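Local coordinates for protein nickel-dependent hydrogenase large subunit (Allochromatium vinosum, PDB 3MYR) that oxidises molecular hydrogen at a nickel-iron centre, as the large subunit of a heterodimeric [NiFe] hydrogenase, and probably recycles hydrogen released by nitrogenase, at residues B[275-287]-B[297-309]. Residues are numbered along the deposited sequence; the frame is centred on the assembly and turned at random.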
# COMPACT_ATOMS: atom_id res chain seq x y z
N GLY B 275 -0.48 -12.61 -21.01
CA GLY B 275 -0.77 -11.67 -19.90
C GLY B 275 -0.35 -10.23 -20.19
O GLY B 275 -0.04 -9.44 -19.28
N GLU B 276 -0.32 -9.86 -21.47
CA GLU B 276 -0.10 -8.43 -21.81
C GLU B 276 -0.87 -8.11 -23.11
O GLU B 276 -0.39 -8.38 -24.21
CB GLU B 276 1.39 -8.08 -21.93
CG GLU B 276 1.69 -6.55 -21.81
CD GLU B 276 1.19 -5.74 -23.08
OE1 GLU B 276 0.17 -5.02 -23.00
OE2 GLU B 276 1.83 -5.83 -24.14
N GLY B 277 -2.06 -7.52 -22.98
CA GLY B 277 -2.92 -7.41 -24.16
C GLY B 277 -3.12 -6.01 -24.70
O GLY B 277 -4.03 -5.81 -25.52
N LEU B 278 -2.30 -5.06 -24.28
CA LEU B 278 -2.48 -3.64 -24.68
C LEU B 278 -1.37 -3.14 -25.59
O LEU B 278 -1.65 -2.48 -26.63
CB LEU B 278 -2.56 -2.70 -23.46
CG LEU B 278 -3.68 -2.86 -22.43
CD1 LEU B 278 -3.64 -1.71 -21.32
CD2 LEU B 278 -5.01 -2.81 -23.17
N GLY B 279 -0.12 -3.40 -25.19
CA GLY B 279 1.00 -2.90 -25.96
C GLY B 279 1.34 -1.39 -25.76
O GLY B 279 2.25 -0.90 -26.41
N ASN B 280 0.62 -0.68 -24.89
CA ASN B 280 0.84 0.77 -24.65
C ASN B 280 1.23 0.96 -23.19
O ASN B 280 0.64 0.32 -22.33
CB ASN B 280 -0.46 1.53 -24.89
CG ASN B 280 -1.07 1.22 -26.26
OD1 ASN B 280 -0.33 1.05 -27.25
ND2 ASN B 280 -2.38 1.16 -26.32
N PHE B 281 2.21 1.83 -22.91
CA PHE B 281 2.75 1.99 -21.55
C PHE B 281 2.92 3.46 -21.25
O PHE B 281 3.28 4.21 -22.12
CB PHE B 281 4.09 1.26 -21.42
CG PHE B 281 3.95 -0.18 -21.69
CD1 PHE B 281 3.95 -0.65 -23.01
CD2 PHE B 281 3.72 -1.09 -20.63
CE1 PHE B 281 3.74 -2.05 -23.30
CE2 PHE B 281 3.52 -2.46 -20.89
CZ PHE B 281 3.46 -2.92 -22.24
N LEU B 282 2.66 3.87 -20.02
CA LEU B 282 2.73 5.27 -19.70
C LEU B 282 3.56 5.48 -18.41
O LEU B 282 3.33 4.79 -17.39
CB LEU B 282 1.29 5.79 -19.53
CG LEU B 282 1.06 7.16 -18.90
CD1 LEU B 282 1.45 8.22 -19.95
CD2 LEU B 282 -0.39 7.30 -18.49
N CYS B 283 4.46 6.48 -18.47
CA CYS B 283 5.22 6.95 -17.32
C CYS B 283 5.14 8.46 -17.20
O CYS B 283 5.35 9.16 -18.19
CB CYS B 283 6.71 6.62 -17.48
SG CYS B 283 7.01 4.85 -17.57
N TYR B 284 4.97 8.95 -15.98
CA TYR B 284 5.18 10.37 -15.73
C TYR B 284 6.64 10.65 -15.40
O TYR B 284 7.06 11.83 -15.46
CB TYR B 284 4.29 10.86 -14.60
CG TYR B 284 2.80 10.63 -14.77
CD1 TYR B 284 2.22 10.54 -16.05
CD2 TYR B 284 1.94 10.63 -13.63
CE1 TYR B 284 0.81 10.38 -16.20
CE2 TYR B 284 0.49 10.46 -13.77
CZ TYR B 284 -0.03 10.28 -15.05
OH TYR B 284 -1.40 10.10 -15.17
N GLY B 285 7.40 9.62 -14.99
CA GLY B 285 8.79 9.82 -14.60
C GLY B 285 8.92 10.33 -13.15
O GLY B 285 7.93 10.74 -12.52
N ASP B 286 10.13 10.24 -12.58
CA ASP B 286 10.35 10.62 -11.18
C ASP B 286 11.83 10.60 -10.83
O ASP B 286 12.64 10.11 -11.62
CB ASP B 286 9.62 9.65 -10.25
CG ASP B 286 9.18 10.32 -8.94
OD1 ASP B 286 8.15 9.91 -8.37
OD2 ASP B 286 9.90 11.23 -8.44
N LEU B 287 12.16 11.09 -9.64
CA LEU B 287 13.46 10.93 -9.02
C LEU B 287 14.52 11.83 -9.65
O LEU B 287 15.47 11.37 -10.32
CB LEU B 287 13.92 9.49 -8.91
CG LEU B 287 12.93 8.64 -8.04
CD1 LEU B 287 13.23 7.15 -8.33
CD2 LEU B 287 13.08 8.94 -6.51
N THR B 297 16.07 15.64 -15.61
CA THR B 297 17.05 15.07 -14.67
C THR B 297 16.55 13.77 -14.01
O THR B 297 17.18 13.24 -13.10
CB THR B 297 17.42 16.12 -13.55
OG1 THR B 297 16.30 16.36 -12.65
CG2 THR B 297 17.91 17.45 -14.17
N PHE B 298 15.37 13.29 -14.43
CA PHE B 298 14.70 12.17 -13.77
C PHE B 298 15.53 10.88 -13.92
O PHE B 298 16.07 10.59 -14.98
CB PHE B 298 13.31 11.95 -14.37
CG PHE B 298 12.22 12.88 -13.85
CD1 PHE B 298 10.92 12.82 -14.40
CD2 PHE B 298 12.46 13.79 -12.82
CE1 PHE B 298 9.87 13.61 -13.92
CE2 PHE B 298 11.45 14.63 -12.33
CZ PHE B 298 10.12 14.53 -12.89
N LEU B 299 15.59 10.07 -12.88
CA LEU B 299 16.02 8.69 -13.07
C LEU B 299 15.01 7.87 -13.94
O LEU B 299 15.39 7.20 -14.90
CB LEU B 299 16.23 8.03 -11.70
CG LEU B 299 16.57 6.53 -11.75
CD1 LEU B 299 17.88 6.40 -12.56
CD2 LEU B 299 16.82 6.10 -10.35
N PHE B 300 13.73 7.98 -13.67
CA PHE B 300 12.73 7.34 -14.52
C PHE B 300 12.18 8.39 -15.47
O PHE B 300 11.61 9.37 -15.01
CB PHE B 300 11.57 6.82 -13.66
CG PHE B 300 11.94 5.66 -12.75
CD1 PHE B 300 12.49 4.51 -13.28
CD2 PHE B 300 11.51 5.64 -11.44
CE1 PHE B 300 12.77 3.42 -12.44
CE2 PHE B 300 11.75 4.54 -10.62
CZ PHE B 300 12.36 3.43 -11.11
N PRO B 301 12.30 8.18 -16.79
CA PRO B 301 11.91 9.23 -17.71
C PRO B 301 10.40 9.29 -17.90
O PRO B 301 9.72 8.27 -17.71
CB PRO B 301 12.61 8.84 -19.03
CG PRO B 301 12.69 7.32 -18.91
CD PRO B 301 12.96 7.06 -17.47
N ARG B 302 9.92 10.48 -18.28
CA ARG B 302 8.53 10.69 -18.67
C ARG B 302 8.34 10.27 -20.12
O ARG B 302 9.16 10.61 -20.98
CB ARG B 302 8.19 12.18 -18.54
CG ARG B 302 6.74 12.53 -18.95
CD ARG B 302 6.32 13.96 -18.50
NE ARG B 302 6.43 13.99 -17.05
CZ ARG B 302 6.39 15.08 -16.29
NH1 ARG B 302 6.64 14.99 -14.96
NH2 ARG B 302 6.18 16.24 -16.86
N GLY B 303 7.24 9.61 -20.43
CA GLY B 303 6.89 9.34 -21.83
C GLY B 303 5.89 8.19 -21.94
O GLY B 303 5.47 7.58 -20.96
N ALA B 304 5.53 7.89 -23.18
CA ALA B 304 4.55 6.88 -23.48
C ALA B 304 5.07 6.07 -24.66
O ALA B 304 5.59 6.63 -25.65
CB ALA B 304 3.24 7.56 -23.89
N ILE B 305 4.78 4.77 -24.62
CA ILE B 305 5.11 3.86 -25.70
C ILE B 305 3.80 3.35 -26.21
O ILE B 305 2.89 3.04 -25.41
CB ILE B 305 5.95 2.69 -25.15
CG1 ILE B 305 7.34 3.18 -24.84
CG2 ILE B 305 5.99 1.45 -26.10
CD1 ILE B 305 8.07 2.32 -23.77
N LEU B 306 3.67 3.31 -27.54
CA LEU B 306 2.45 2.81 -28.14
C LEU B 306 2.79 1.61 -28.99
O LEU B 306 3.86 1.59 -29.65
CB LEU B 306 1.80 3.86 -29.00
CG LEU B 306 1.38 5.13 -28.24
CD1 LEU B 306 0.76 6.08 -29.28
CD2 LEU B 306 0.36 4.75 -27.18
N ASP B 307 1.92 0.60 -28.94
CA ASP B 307 2.00 -0.50 -29.93
C ASP B 307 3.37 -1.21 -29.86
O ASP B 307 3.88 -1.65 -30.88
CB ASP B 307 1.74 0.03 -31.38
CG ASP B 307 0.37 0.77 -31.51
OD1 ASP B 307 -0.60 0.34 -30.81
OD2 ASP B 307 0.24 1.81 -32.24
N ARG B 308 3.95 -1.31 -28.65
CA ARG B 308 5.23 -2.05 -28.40
C ARG B 308 6.39 -1.52 -29.23
O ARG B 308 7.39 -2.21 -29.48
CB ARG B 308 5.06 -3.57 -28.58
CG ARG B 308 4.03 -4.15 -27.63
CD ARG B 308 3.88 -5.64 -27.79
NE ARG B 308 2.91 -6.28 -26.89
CZ ARG B 308 2.70 -7.62 -26.88
NH1 ARG B 308 3.38 -8.43 -27.71
NH2 ARG B 308 1.85 -8.18 -26.00
N ASP B 309 6.31 -0.26 -29.60
CA ASP B 309 7.34 0.30 -30.48
C ASP B 309 8.35 1.06 -29.61
O ASP B 309 8.09 2.15 -29.17
CB ASP B 309 6.72 1.21 -31.52
CG ASP B 309 7.76 1.89 -32.44
OD1 ASP B 309 7.30 2.58 -33.37
OD2 ASP B 309 9.01 1.76 -32.25
O HOH W 1 -0.92 -1.45 -29.09
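Phe-281 and Ile-305 pair in register in an antiparallel beta hairpin, joined by Phe-281 N to Ile-305 O (2.9 Å) and the reciprocal bond. Cys-283 and Gly-303 repeat this two-bond pattern, and the axes of strands 281-283 and 303-305, 172° apart, confirm the antiparallel course. Phe-281, Cys-283 and Ile-305 share the face packed against helix 390-399. Further along, Leu-299 and Phe-300 both oppose Asp-286, a classic beta bulge; there the Phe-298 ring lies flat on the other strand, with Asp-286 CA 3.8 Å above its centre. Next to the bulge Arg-302 bends at its third torsion, bringing NE to Tyr-284 O at 2.8 Å with the oxygen in the guanidinium plane. The Tyr-284 side chain itself lies about 9 Å from the bound nickel-iron centre.

At the other end, Arg-308 runs extended from CG to NE and grips one carboxylate oxygen side-on: NE and NH2 each lie 3.0 Å from Glu-276 OE2, the carboxylate and guanidinium planes being 58° apart. The second oxygen, Glu-276 OE1, takes the backbone N-H groups of Leu-278 and Gly-279, fixing the carboxylate's rotation. With an alanine here instead of Glu-276, the Arg-308 charge would probably lose its mate and those two N-H groups their acceptor. Arg-308 belongs to the type I' turn from Leu-306 to Asp-309, so the salt bridge ties that turn to the 275-287 segment, and Gly-279 O holds it through Arg-308 N. A further tie is the bond from Asp-307 N to Asn-280 OD1, 2.8 Å long with an N-H...O angle of 160°.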